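Local structure of aromatic-L-amino-acid decarboxylase (Catharanthus roseus, 6EEW) at residues A39-N44 against N91-N96; L135-M140 against V360-W365; L194-S199 against A213-N218; Q236-M241 against D271-I276; V455-T460 against D487-L492. The protein catalyses the pyridoxal-phosphate-dependent decarboxylation of L-tryptophan to tryptamine and of 5-hydroxy-L-tryptophan to serotonin, working as a homodimer. All blocks are in the same frame, centred on the assembly; numbering follows the deposited sequence. Where two conformers were deposited one is given.

Contact 1 (A39-N44 against N91-N96); sequences ADYYKN and NWMSPN
Tyr-41 and Asn-91 supply the polar part of this contact: the phenol OH donates a short hydrogen bond to Asn-91 OD1, 2.5 Å from Tyr-41 OH to OD1. The donor lies in the carbonyl plane on a lone pair, with a C=O...donor angle of 136°, and OD1 in turn sits at the edge of the ring, near its plane. Ring and amide planes are 36° apart. With CG anti to the backbone N (chi1 168°), the Tyr-41 ring extends from helix 24-44 to the loop. The other end of the amide is held too, because Asn-91 ND2 bonds to Pro-49 O, which fixes the flip of the group. A phenylalanine here lacks the hydroxyl, and Asn-91 OD1 would probably be left buried without its mate, the amide then held through ND2 alone among the bonds described.

The apolar part centres on Met-93. Its CB comes 4.2 Å from Tyr-41 CE2, while its CG meets the edge of the Tyr-42 ring, 3.9 Å from CE1. Tyr-42 and Met-93 lie side by side, and the Tyr-42 hydroxyl bonds to Ala-118 O of the second subunit.

Within 91-96, a type I beta turn runs from Asn-91 to Ser-94, closed by Ser-94 N to Asn-91 O at 3.1 Å. An ST turn follows, Asn-96 N donating to Ser-94 OG. This turn-rich loop carries Trp-92 of the tryptophan pocket, so the N-terminal helix packs behind it, consistent with a second-shell position at the dimer interface.

Contact 2 (L135-M140 against V360-W365); sequences LEMIVM and VDFKNW
The Phe-362 ring is sandwiched: Val-360 CG2 lies 3.6 Å above the centre of one face, and Glu-136 OE2 lies 3.9 Å above the centre of the opposite face. The contact joins helix 130-146 to a short 3-10 segment, 362-364, in the large, cofactor-binding domain; Val-162 of strand 160-164 also packs against Phe-362. The Glu-136 carboxylate is stacked on the ring, the two planes only 22° apart. Met-137 CG approaches obliquely, 4.1 Å from Phe-362 CZ.

The carboxylate's oxygens have partners off the ring: Glu-136 OE1 forms a salt bridge with Arg-371 and OE2 accepts from Ile-163 N, which probably fixes its rotation. CG of Glu-136 stands anti to the backbone N (chi1 -177°), which lays the methylene against the ring, 3.7 Å from Glu-136 CG to Phe-362 CE2. At the margin, Met-137 SD rests 4.3 Å from Val-360 CG2.

Contact 3 (L194-S199 against A213-N218); sequences LVCYGS and AGIYPN
Ile-215 meets strand 194-199 through both of its branches. From CB, the CG2 methyl points to the backbone, 3.7 Å from Leu-194 O, and also lies 4.1 Å from Cys-196 SG. The other branch starts with CG1, which sits 3.7 Å from the same sulfur, and ends in CD1, at 3.6 Å from Cys-196 SG. Chi1 of -51° puts CG1 anti to the carbonyl carbon, and chi2 of -67° bends the chain, so CG1, CD1 and, more distantly, CG2 lie against one side of the thiol. On the strand side, the bond from CA to CB of Cys-196 points toward the loop.

The loop follows helix 206-212, which ends in a Schellman motif at Gly-214, phi 94°; it then leads to strand 220-223, beside 194-199 in the parallel part of the large sheet. The unit is thus a beta-alpha-beta crossover. A valine in place of Ile-215 is likely to leave a gap beside Cys-196 SG where CD1 had packed.

No hydrogen bond joins the two segments, so their fit rests on van der Waals contact against a buried sulfur.

Contact 4 (Q236-M241 against D271-I276); sequences QVLRKM and DSLSEI
Leu-238 and Leu-273 meet methyl to methyl where helices 235-247 and 270-280 pack side by side, and this is the tight part of the contact. Leu-238 CD2 lies 3.4 Å from Leu-273 CD2, closer than usual van der Waals contact for carbon. The two side chains meet at a slant. The Leu-238 side chain, with CG opposite the backbone N (chi1 173°), carries its CD2 methyl toward the neighbouring helix. Both residues are buried and both also touch strand 251-258, Leu-238 at Leu-255 and Leu-273 at Ala-257, so the pair lies between the helices and the sheet.

The other part is looser and partly reached by solvent. Here Arg-239 NH2 comes obliquely to within 4.1 Å of Ile-276 CG1, a purely van der Waals approach. The arginine chain is extended to CD and then turns at chi3 (-63°), laying the guanidinium beside the isoleucine. Its charge is used elsewhere: NH2 forms a salt bridge with Glu-279 and NH1 one with Glu-243. Ile-276 is itself buried, its side chain also packing on Pro-235.

With no hydrogen bond between the segments, hydrophobic contact joins the helices on the sheet side, while at the outer margin an arginine shared by two glutamates, one from each helix, adds an electrostatic tie.

Contact 5 (V455-T460 against D487-L492); sequences VYMTHT and DLIQKL
The small C-terminal domain of this group II decarboxylase packs helix 479-496 against the chain leading into strand 459-462, an outer strand, within this chain, of its antiparallel sheet, and the contact lies on that approach. Two apolar pairs make it. Val-455 CG1 meets a branch end of Leu-488, 3.7 Å from CD2, the side chains crossing obliquely. Val-455 CG1 lies between the backbone N and the carbonyl carbon (chi1 59°), and from there it faces the helix. One helical residue further on, Ile-489 reaches in with CD1, 4.3 Å from Met-457 SD, a looser touch.

Val-455 and Met-457, two residues apart, both direct their CB toward the helix, and the intervening Tyr-456 instead packs on Val-50 and Leu-51. Beyond these two pairs, Leu-449 of helix 438-451 touches Ile-489, and Leu-470 of strand 465-471 touches Met-457, extending the apolar cluster.

No polar atom bridges the segments: branched aliphatic groups and one thioether meet by dispersion and exclusion of water, without the directional constraint of a hydrogen bond.

Overall arrangement
Contacts 3 and 4 belong to one neighbourhood of the large sheet: their centres are 17 Å apart and they touch through Tyr-197 CG and Leu-238 CD1, 4.1 Å apart. Both are nested inside the chain loop that contact 2 closes. Contacts 1 and 5, centres 19 Å apart, are joined by a probable hydrogen bond from Tyr-456 N to Asn-96 O at 3.1 Å, linking the pocket loop to the C-terminal region. Contact 1 lies nearest the substrate, with Trp-92 touching bound tryptophan; the side chains of Phe-362 in contact 2 and Met-457 in contact 5 are each about 12 Å from a bound tryptophan. Contacts 1, 2 and 3 also touch the second subunit.

Contact 1 (A39-N44 against N91-N96)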
# COMPACT_ATOMS: atom_id res chain seq x y z
N ALA A 39 0.45 -1.69 -25.31
CA ALA A 39 0.95 -0.69 -26.25
C ALA A 39 -0.17 -0.24 -27.17
O ALA A 39 -0.27 0.95 -27.49
CB ALA A 39 2.13 -1.25 -27.04
N ASP A 40 -1.01 -1.17 -27.62
CA ASP A 40 -2.15 -0.79 -28.44
C ASP A 40 -3.10 0.14 -27.69
O ASP A 40 -3.67 1.07 -28.28
CB ASP A 40 -2.88 -2.04 -28.92
CG ASP A 40 -2.01 -2.92 -29.81
OD1 ASP A 40 -0.84 -2.54 -30.05
OD2 ASP A 40 -2.50 -3.98 -30.28
N TYR A 41 -3.27 -0.08 -26.38
CA TYR A 41 -4.13 0.82 -25.62
C TYR A 41 -3.51 2.21 -25.51
O TYR A 41 -4.21 3.22 -25.67
CB TYR A 41 -4.42 0.26 -24.22
CG TYR A 41 -5.07 1.26 -23.26
CD1 TYR A 41 -6.44 1.51 -23.30
CD2 TYR A 41 -4.32 1.94 -22.32
CE1 TYR A 41 -7.04 2.43 -22.43
CE2 TYR A 41 -4.90 2.86 -21.45
CZ TYR A 41 -6.26 3.10 -21.51
OH TYR A 41 -6.81 4.02 -20.63
N TYR A 42 -2.22 2.29 -25.23
CA TYR A 42 -1.57 3.59 -25.19
C TYR A 42 -1.64 4.28 -26.54
O TYR A 42 -1.74 5.51 -26.61
CB TYR A 42 -0.11 3.45 -24.75
CG TYR A 42 0.08 3.25 -23.27
CD1 TYR A 42 -0.84 3.73 -22.36
CD2 TYR A 42 1.21 2.61 -22.77
CE1 TYR A 42 -0.67 3.56 -21.00
CE2 TYR A 42 1.40 2.44 -21.42
CZ TYR A 42 0.46 2.91 -20.53
OH TYR A 42 0.64 2.75 -19.18
N LYS A 43 -1.58 3.51 -27.62
CA LYS A 43 -1.62 4.08 -28.96
C LYS A 43 -3.02 4.56 -29.35
O LYS A 43 -3.15 5.48 -30.16
CB LYS A 43 -1.15 3.04 -29.97
CG LYS A 43 -1.27 3.47 -31.43
CD LYS A 43 -0.79 2.36 -32.35
CE LYS A 43 0.72 2.25 -32.39
NZ LYS A 43 1.18 1.30 -33.45
N ASN A 44 -4.06 3.95 -28.79
CA ASN A 44 -5.43 4.24 -29.23
C ASN A 44 -6.30 4.97 -28.21
O ASN A 44 -7.45 5.29 -28.53
CB ASN A 44 -6.11 2.93 -29.65
CG ASN A 44 -5.48 2.30 -30.90
OD1 ASN A 44 -5.12 3.00 -31.85
ND2 ASN A 44 -5.33 0.98 -30.88
N ASN A 91 -10.50 7.08 -18.46
CA ASN A 91 -9.18 6.91 -19.07
C ASN A 91 -8.21 7.97 -18.55
O ASN A 91 -7.98 9.02 -19.16
CB ASN A 91 -9.31 6.91 -20.58
CG ASN A 91 -9.89 5.61 -21.11
OD1 ASN A 91 -9.22 4.58 -21.08
ND2 ASN A 91 -11.13 5.65 -21.61
N TRP A 92 -7.64 7.68 -17.38
CA TRP A 92 -6.63 8.54 -16.78
C TRP A 92 -5.43 8.73 -17.70
O TRP A 92 -4.70 9.72 -17.55
CB TRP A 92 -6.18 7.98 -15.43
CG TRP A 92 -7.13 8.22 -14.29
CD1 TRP A 92 -8.31 7.59 -14.06
CD2 TRP A 92 -6.96 9.17 -13.22
NE1 TRP A 92 -8.90 8.09 -12.91
CE2 TRP A 92 -8.09 9.06 -12.38
CE3 TRP A 92 -5.97 10.10 -12.90
CZ2 TRP A 92 -8.25 9.84 -11.25
CZ3 TRP A 92 -6.13 10.88 -11.76
CH2 TRP A 92 -7.27 10.75 -10.96
N MET A 93 -5.17 7.79 -18.61
CA MET A 93 -4.02 7.86 -19.50
C MET A 93 -4.30 8.61 -20.79
O MET A 93 -3.40 8.69 -21.64
CB MET A 93 -3.52 6.45 -19.84
CG MET A 93 -2.88 5.73 -18.68
SD MET A 93 -1.55 6.68 -17.96
CE MET A 93 -2.41 7.42 -16.57
N SER A 94 -5.51 9.09 -21.01
CA SER A 94 -5.82 9.80 -22.24
C SER A 94 -5.10 11.14 -22.26
O SER A 94 -4.99 11.80 -21.22
CB SER A 94 -7.32 10.01 -22.39
OG SER A 94 -7.61 10.78 -23.55
N PRO A 95 -4.59 11.58 -23.42
CA PRO A 95 -4.07 12.94 -23.52
C PRO A 95 -5.12 14.01 -23.25
O PRO A 95 -4.76 15.18 -23.10
CB PRO A 95 -3.54 13.02 -24.95
CG PRO A 95 -4.33 12.03 -25.69
CD PRO A 95 -4.57 10.89 -24.72
N ASN A 96 -6.40 13.65 -23.19
CA ASN A 96 -7.45 14.62 -22.96
C ASN A 96 -8.04 14.52 -21.56
O ASN A 96 -9.11 15.06 -21.29
CB ASN A 96 -8.54 14.46 -24.02
CG ASN A 96 -8.02 14.77 -25.42
OD1 ASN A 96 -7.31 15.76 -25.63
ND2 ASN A 96 -8.36 13.92 -26.38

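Contact 2 (L135-M140 against V360-W365)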
# COMPACT_ATOMS: atom_id res chain seq x y z
N LEU A 135 19.04 -0.29 -2.07
CA LEU A 135 18.71 0.58 -3.19
C LEU A 135 17.66 1.59 -2.78
O LEU A 135 17.67 2.71 -3.29
CB LEU A 135 18.21 -0.23 -4.39
CG LEU A 135 17.88 0.63 -5.62
CD1 LEU A 135 19.13 1.28 -6.22
CD2 LEU A 135 17.14 -0.15 -6.69
N GLU A 136 16.75 1.23 -1.87
CA GLU A 136 15.79 2.24 -1.44
C GLU A 136 16.47 3.37 -0.69
O GLU A 136 16.18 4.55 -0.92
CB GLU A 136 14.71 1.60 -0.58
CG GLU A 136 13.62 2.57 -0.15
CD GLU A 136 12.29 1.88 0.10
OE1 GLU A 136 12.09 0.75 -0.42
OE2 GLU A 136 11.42 2.48 0.79
N MET A 137 17.38 3.04 0.22
CA MET A 137 18.13 4.09 0.90
C MET A 137 18.86 4.98 -0.09
O MET A 137 18.80 6.22 -0.01
CB MET A 137 19.10 3.47 1.90
CG MET A 137 18.46 2.62 2.96
SD MET A 137 19.68 1.72 3.92
CE MET A 137 20.54 3.06 4.76
N ILE A 138 19.56 4.37 -1.05
CA ILE A 138 20.33 5.15 -2.03
C ILE A 138 19.40 6.05 -2.84
O ILE A 138 19.71 7.23 -3.07
CB ILE A 138 21.14 4.22 -2.94
CG1 ILE A 138 22.20 3.45 -2.15
CG2 ILE A 138 21.82 5.01 -3.99
CD1 ILE A 138 22.79 2.30 -2.94
N VAL A 139 18.27 5.52 -3.31
CA VAL A 139 17.37 6.32 -4.14
C VAL A 139 16.79 7.47 -3.34
O VAL A 139 16.61 8.58 -3.86
CB VAL A 139 16.26 5.44 -4.74
CG1 VAL A 139 15.01 6.30 -5.06
CG2 VAL A 139 16.77 4.71 -5.96
N MET A 140 16.49 7.24 -2.06
CA MET A 140 15.95 8.33 -1.26
C MET A 140 16.99 9.42 -1.05
O MET A 140 16.65 10.61 -1.06
CB MET A 140 15.43 7.81 0.08
CG MET A 140 14.11 7.05 -0.05
SD MET A 140 12.75 8.07 -0.65
CE MET A 140 12.31 9.00 0.81
N VAL A 360 18.84 -0.66 7.40
CA VAL A 360 17.56 -0.57 8.09
C VAL A 360 16.68 -1.77 7.75
O VAL A 360 16.95 -2.53 6.81
CB VAL A 360 16.83 0.74 7.75
CG1 VAL A 360 17.77 1.93 7.93
CG2 VAL A 360 16.27 0.71 6.35
N ASP A 361 15.65 -1.97 8.56
CA ASP A 361 14.54 -2.86 8.26
C ASP A 361 13.32 -1.97 8.05
O ASP A 361 12.81 -1.36 9.00
CB ASP A 361 14.28 -3.88 9.38
CG ASP A 361 15.46 -4.81 9.62
OD1 ASP A 361 16.13 -5.23 8.65
OD2 ASP A 361 15.68 -5.17 10.81
N PHE A 362 12.87 -1.86 6.80
CA PHE A 362 11.86 -0.86 6.50
C PHE A 362 10.50 -1.20 7.10
O PHE A 362 9.63 -0.33 7.13
CB PHE A 362 11.74 -0.62 5.00
CG PHE A 362 12.67 0.46 4.48
CD1 PHE A 362 12.48 1.80 4.84
CD2 PHE A 362 13.73 0.15 3.63
CE1 PHE A 362 13.34 2.80 4.38
CE2 PHE A 362 14.60 1.15 3.14
CZ PHE A 362 14.40 2.47 3.51
N LYS A 363 10.30 -2.43 7.57
CA LYS A 363 9.07 -2.71 8.30
C LYS A 363 8.85 -1.73 9.44
O LYS A 363 7.71 -1.38 9.75
CB LYS A 363 9.09 -4.14 8.83
CG LYS A 363 10.09 -4.40 9.95
CD LYS A 363 10.01 -5.88 10.38
CE LYS A 363 11.01 -6.24 11.46
NZ LYS A 363 10.76 -5.46 12.69
N ASN A 364 9.94 -1.23 10.03
CA ASN A 364 9.87 -0.32 11.14
C ASN A 364 9.49 1.09 10.71
O ASN A 364 9.23 1.94 11.58
CB ASN A 364 11.23 -0.27 11.85
CG ASN A 364 11.66 -1.63 12.33
OD1 ASN A 364 10.83 -2.46 12.69
ND2 ASN A 364 12.96 -1.88 12.33
N TRP A 365 9.43 1.36 9.41
CA TRP A 365 9.16 2.69 8.90
C TRP A 365 7.76 2.82 8.32
O TRP A 365 7.47 3.81 7.64
CB TRP A 365 10.18 3.08 7.83
CG TRP A 365 11.59 3.12 8.29
CD1 TRP A 365 12.34 2.09 8.79
CD2 TRP A 365 12.43 4.27 8.29
NE1 TRP A 365 13.60 2.53 9.11
CE2 TRP A 365 13.68 3.87 8.80
CE3 TRP A 365 12.25 5.60 7.89
CZ2 TRP A 365 14.74 4.75 8.94
CZ3 TRP A 365 13.30 6.46 8.03
CH2 TRP A 365 14.53 6.04 8.54

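Contact 3 (L194-S199 against A213-N218)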
# COMPACT_ATOMS: atom_id res chain seq x y z
N LEU A 194 -4.07 17.09 22.78
CA LEU A 194 -3.23 17.26 21.60
C LEU A 194 -4.05 17.83 20.44
O LEU A 194 -5.08 17.26 20.05
CB LEU A 194 -2.61 15.93 21.21
CG LEU A 194 -1.95 15.19 22.39
CD1 LEU A 194 -1.18 13.96 21.90
CD2 LEU A 194 -1.06 16.11 23.21
N VAL A 195 -3.59 18.95 19.89
CA VAL A 195 -4.31 19.65 18.83
C VAL A 195 -3.51 19.54 17.54
O VAL A 195 -2.29 19.71 17.53
CB VAL A 195 -4.55 21.13 19.18
CG1 VAL A 195 -5.30 21.83 18.05
CG2 VAL A 195 -5.33 21.21 20.47
N CYS A 196 -4.21 19.26 16.44
CA CYS A 196 -3.63 19.20 15.12
C CYS A 196 -4.19 20.34 14.29
O CYS A 196 -5.37 20.69 14.44
CB CYS A 196 -3.93 17.87 14.42
SG CYS A 196 -3.22 16.40 15.18
N TYR A 197 -3.35 20.90 13.41
CA TYR A 197 -3.70 22.06 12.60
C TYR A 197 -3.51 21.74 11.13
O TYR A 197 -2.53 21.10 10.74
CB TYR A 197 -2.85 23.28 13.00
CG TYR A 197 -2.86 23.62 14.48
CD1 TYR A 197 -1.95 23.06 15.35
CD2 TYR A 197 -3.78 24.52 15.00
CE1 TYR A 197 -1.96 23.37 16.71
CE2 TYR A 197 -3.80 24.85 16.35
CZ TYR A 197 -2.88 24.27 17.20
OH TYR A 197 -2.90 24.59 18.54
N GLY A 198 -4.48 22.14 10.31
CA GLY A 198 -4.35 22.02 8.86
C GLY A 198 -5.13 23.10 8.15
O GLY A 198 -6.13 23.60 8.67
N SER A 199 -4.70 23.44 6.93
CA SER A 199 -5.45 24.41 6.14
C SER A 199 -6.86 23.92 5.84
O SER A 199 -7.10 22.73 5.63
CB SER A 199 -4.73 24.68 4.82
OG SER A 199 -5.62 25.31 3.91
N ALA A 213 -5.62 8.55 13.91
CA ALA A 213 -4.59 8.48 14.93
C ALA A 213 -5.14 8.64 16.33
O ALA A 213 -4.38 8.54 17.30
CB ALA A 213 -3.52 9.55 14.69
N GLY A 214 -6.44 8.88 16.47
CA GLY A 214 -7.05 9.04 17.77
C GLY A 214 -7.16 10.46 18.26
O GLY A 214 -7.53 10.67 19.42
N ILE A 215 -6.86 11.45 17.42
CA ILE A 215 -7.05 12.83 17.83
C ILE A 215 -8.52 13.05 18.14
O ILE A 215 -9.40 12.63 17.38
CB ILE A 215 -6.56 13.79 16.74
CG1 ILE A 215 -5.15 13.43 16.28
CG2 ILE A 215 -6.52 15.22 17.27
CD1 ILE A 215 -4.10 13.64 17.34
N TYR A 216 -8.80 13.66 19.29
CA TYR A 216 -10.19 13.93 19.63
C TYR A 216 -10.83 14.76 18.53
O TYR A 216 -10.17 15.60 17.90
CB TYR A 216 -10.29 14.66 20.96
CG TYR A 216 -10.10 13.80 22.19
CD1 TYR A 216 -9.36 12.61 22.15
CD2 TYR A 216 -10.67 14.17 23.39
CE1 TYR A 216 -9.20 11.83 23.30
CE2 TYR A 216 -10.52 13.41 24.54
CZ TYR A 216 -9.79 12.24 24.49
OH TYR A 216 -9.67 11.49 25.66
N PRO A 217 -12.12 14.53 18.25
CA PRO A 217 -12.78 15.27 17.17
C PRO A 217 -12.62 16.78 17.25
O PRO A 217 -12.35 17.42 16.23
CB PRO A 217 -14.25 14.86 17.33
CG PRO A 217 -14.16 13.46 17.86
CD PRO A 217 -12.95 13.43 18.76
N ASN A 218 -12.77 17.36 18.44
CA ASN A 218 -12.66 18.80 18.63
C ASN A 218 -11.23 19.31 18.65
O ASN A 218 -11.03 20.53 18.71
CB ASN A 218 -13.37 19.22 19.92
CG ASN A 218 -14.87 19.17 19.79
OD1 ASN A 218 -15.41 19.36 18.70
ND2 ASN A 218 -15.56 18.91 20.91

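Contact 4 (Q236-M241 against D271-I276)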
# COMPACT_ATOMS: atom_id res chain seq x y z
N GLN A 236 0.11 34.64 10.63
CA GLN A 236 -0.53 35.35 11.73
C GLN A 236 -1.75 34.59 12.25
O GLN A 236 -1.94 34.44 13.46
CB GLN A 236 -0.92 36.76 11.28
CG GLN A 236 0.26 37.64 10.85
CD GLN A 236 0.43 37.75 9.34
OE1 GLN A 236 0.49 36.75 8.62
NE2 GLN A 236 0.51 38.99 8.85
N VAL A 237 -2.59 34.11 11.33
CA VAL A 237 -3.78 33.34 11.71
C VAL A 237 -3.39 32.13 12.55
O VAL A 237 -3.94 31.89 13.64
CB VAL A 237 -4.55 32.92 10.44
CG1 VAL A 237 -5.68 31.95 10.80
CG2 VAL A 237 -5.12 34.14 9.74
N LEU A 238 -2.42 31.36 12.06
CA LEU A 238 -1.99 30.17 12.78
C LEU A 238 -1.41 30.51 14.14
O LEU A 238 -1.65 29.79 15.12
CB LEU A 238 -0.98 29.40 11.93
CG LEU A 238 -0.27 28.20 12.55
CD1 LEU A 238 -1.26 27.11 12.94
CD2 LEU A 238 0.78 27.66 11.56
N ARG A 239 -0.61 31.58 14.22
CA ARG A 239 -0.02 31.94 15.50
C ARG A 239 -1.10 32.29 16.50
O ARG A 239 -1.04 31.88 17.67
CB ARG A 239 0.93 33.12 15.36
CG ARG A 239 1.28 33.71 16.71
CD ARG A 239 2.23 34.86 16.58
NE ARG A 239 3.50 34.41 16.02
CZ ARG A 239 4.47 33.86 16.73
NH1 ARG A 239 4.32 33.69 18.05
NH2 ARG A 239 5.59 33.49 16.13
N LYS A 240 -2.10 33.05 16.05
CA LYS A 240 -3.20 33.41 16.94
C LYS A 240 -3.90 32.15 17.45
O LYS A 240 -4.15 32.00 18.66
CB LYS A 240 -4.17 34.33 16.21
CG LYS A 240 -5.34 34.77 17.06
CD LYS A 240 -4.82 35.47 18.30
CE LYS A 240 -5.93 35.91 19.23
NZ LYS A 240 -5.37 36.47 20.49
N MET A 241 -4.17 31.21 16.54
CA MET A 241 -4.83 29.96 16.94
C MET A 241 -3.98 29.18 17.94
O MET A 241 -4.49 28.70 18.96
CB MET A 241 -5.14 29.11 15.71
CG MET A 241 -6.14 29.74 14.74
SD MET A 241 -6.30 28.83 13.18
CE MET A 241 -6.93 27.25 13.77
N ASP A 271 8.51 28.69 4.99
CA ASP A 271 9.55 29.40 5.75
C ASP A 271 9.00 30.01 7.03
O ASP A 271 9.61 29.89 8.09
CB ASP A 271 10.21 30.47 4.87
CG ASP A 271 9.20 31.27 4.08
OD1 ASP A 271 7.98 31.08 4.33
OD2 ASP A 271 9.62 32.07 3.20
N SER A 272 7.85 30.71 6.95
CA SER A 272 7.29 31.32 8.16
C SER A 272 6.59 30.30 9.06
O SER A 272 6.72 30.35 10.31
CB SER A 272 6.31 32.43 7.78
OG SER A 272 5.33 31.95 6.87
N LEU A 273 5.84 29.37 8.46
CA LEU A 273 5.09 28.39 9.24
C LEU A 273 6.03 27.49 10.03
O LEU A 273 5.74 27.13 11.17
CB LEU A 273 4.18 27.55 8.34
CG LEU A 273 3.04 28.29 7.65
CD1 LEU A 273 2.26 27.33 6.77
CD2 LEU A 273 2.13 28.96 8.67
N SER A 274 7.15 27.09 9.43
CA SER A 274 8.06 26.21 10.14
C SER A 274 8.70 26.94 11.32
O SER A 274 8.94 26.34 12.37
CB SER A 274 9.13 25.67 9.20
OG SER A 274 9.89 26.73 8.64
N GLU A 275 9.00 28.22 11.14
CA GLU A 275 9.47 29.03 12.26
C GLU A 275 8.47 28.96 13.41
O GLU A 275 8.85 28.84 14.58
CB GLU A 275 9.68 30.47 11.81
CG GLU A 275 10.56 31.28 12.75
CD GLU A 275 11.98 30.77 12.82
OE1 GLU A 275 12.77 31.06 11.89
OE2 GLU A 275 12.32 30.06 13.79
N ILE A 276 7.17 29.02 13.08
CA ILE A 276 6.16 28.92 14.14
C ILE A 276 6.16 27.50 14.74
O ILE A 276 6.09 27.33 15.96
CB ILE A 276 4.78 29.30 13.59
CG1 ILE A 276 4.77 30.75 13.15
CG2 ILE A 276 3.74 29.14 14.67
CD1 ILE A 276 3.50 31.16 12.46

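Contact 5 (V455-T460 against D487-L492)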
# COMPACT_ATOMS: atom_id res chain seq x y z
N VAL A 455 -12.89 15.18 -23.61
CA VAL A 455 -12.14 15.86 -22.56
C VAL A 455 -12.78 15.50 -21.23
O VAL A 455 -13.98 15.22 -21.16
CB VAL A 455 -12.11 17.39 -22.78
CG1 VAL A 455 -13.51 17.96 -22.83
CG2 VAL A 455 -11.32 18.07 -21.67
N TYR A 456 -11.97 15.49 -20.17
CA TYR A 456 -12.47 15.34 -18.81
C TYR A 456 -11.82 16.40 -17.94
O TYR A 456 -10.59 16.42 -17.81
CB TYR A 456 -12.18 13.94 -18.26
CG TYR A 456 -12.76 13.69 -16.88
CD1 TYR A 456 -13.92 14.34 -16.46
CD2 TYR A 456 -12.16 12.80 -16.00
CE1 TYR A 456 -14.46 14.11 -15.19
CE2 TYR A 456 -12.69 12.57 -14.73
CZ TYR A 456 -13.84 13.23 -14.33
OH TYR A 456 -14.37 13.00 -13.08
N MET A 457 -12.65 17.23 -17.32
CA MET A 457 -12.20 18.22 -16.36
C MET A 457 -13.12 18.15 -15.16
O MET A 457 -14.32 17.89 -15.31
CB MET A 457 -12.21 19.66 -16.91
CG MET A 457 -11.35 19.87 -18.14
SD MET A 457 -11.74 21.39 -19.03
CE MET A 457 -11.82 22.60 -17.71
N THR A 458 -12.55 18.34 -13.97
CA THR A 458 -13.34 18.53 -12.77
C THR A 458 -13.40 20.00 -12.40
O THR A 458 -12.74 20.86 -12.99
CB THR A 458 -12.79 17.70 -11.60
OG1 THR A 458 -11.39 17.96 -11.43
CG2 THR A 458 -13.04 16.22 -11.83
N HIS A 459 -14.24 20.28 -11.42
CA HIS A 459 -14.52 21.61 -10.91
C HIS A 459 -14.01 21.69 -9.49
O HIS A 459 -13.48 20.72 -8.93
CB HIS A 459 -16.03 21.89 -10.96
CG HIS A 459 -16.80 21.19 -9.88
ND1 HIS A 459 -17.11 21.79 -8.68
CD2 HIS A 459 -17.31 19.94 -9.81
CE1 HIS A 459 -17.78 20.95 -7.92
NE2 HIS A 459 -17.91 19.81 -8.58
N THR A 460 -14.12 22.88 -8.90
CA THR A 460 -13.94 23.02 -7.47
C THR A 460 -14.72 24.23 -6.99
O THR A 460 -15.12 25.09 -7.78
CB THR A 460 -12.47 23.14 -7.08
OG1 THR A 460 -12.36 23.08 -5.65
CG2 THR A 460 -11.88 24.44 -7.61
N ASP A 487 -10.02 25.36 -27.93
CA ASP A 487 -10.97 25.57 -29.03
C ASP A 487 -12.35 25.03 -28.67
O ASP A 487 -13.37 25.69 -28.88
CB ASP A 487 -10.45 24.91 -30.31
CG ASP A 487 -9.25 25.63 -30.89
OD1 ASP A 487 -9.13 26.85 -30.68
OD2 ASP A 487 -8.41 24.96 -31.54
N LEU A 488 -12.39 23.81 -28.11
CA LEU A 488 -13.67 23.20 -27.75
C LEU A 488 -14.37 24.02 -26.68
O LEU A 488 -15.60 24.21 -26.73
CB LEU A 488 -13.44 21.78 -27.25
CG LEU A 488 -14.68 21.00 -26.79
CD1 LEU A 488 -15.63 20.75 -27.94
CD2 LEU A 488 -14.32 19.70 -26.05
N ILE A 489 -13.62 24.47 -25.67
CA ILE A 489 -14.20 25.29 -24.61
C ILE A 489 -14.86 26.53 -25.21
O ILE A 489 -16.00 26.88 -24.86
CB ILE A 489 -13.13 25.66 -23.57
CG1 ILE A 489 -12.59 24.38 -22.91
CG2 ILE A 489 -13.69 26.65 -22.56
CD1 ILE A 489 -11.48 24.61 -21.90
N GLN A 490 -14.16 27.19 -26.14
CA GLN A 490 -14.73 28.38 -26.75
C GLN A 490 -15.97 28.05 -27.57
O GLN A 490 -16.96 28.80 -27.54
CB GLN A 490 -13.68 29.08 -27.62
CG GLN A 490 -12.72 29.97 -26.84
CD GLN A 490 -11.81 30.78 -27.73
OE1 GLN A 490 -11.17 30.25 -28.64
NE2 GLN A 490 -11.76 32.09 -27.49
N LYS A 491 -15.95 26.94 -28.31
CA LYS A 491 -17.13 26.56 -29.09
C LYS A 491 -18.32 26.31 -28.18
O LYS A 491 -19.44 26.77 -28.46
CB LYS A 491 -16.86 25.32 -29.95
CG LYS A 491 -18.09 24.90 -30.75
CD LYS A 491 -17.86 23.66 -31.61
CE LYS A 491 -17.70 22.40 -30.77
NZ LYS A 491 -17.66 21.17 -31.61
N LEU A 492 -18.12 25.56 -27.10
CA LEU A 492 -19.22 25.26 -26.20
C LEU A 492 -19.71 26.50 -25.48
O LEU A 492 -20.90 26.61 -25.16
CB LEU A 492 -18.81 24.18 -25.21
CG LEU A 492 -18.48 22.83 -25.85
CD1 LEU A 492 -18.12 21.78 -24.81
CD2 LEU A 492 -19.64 22.37 -26.72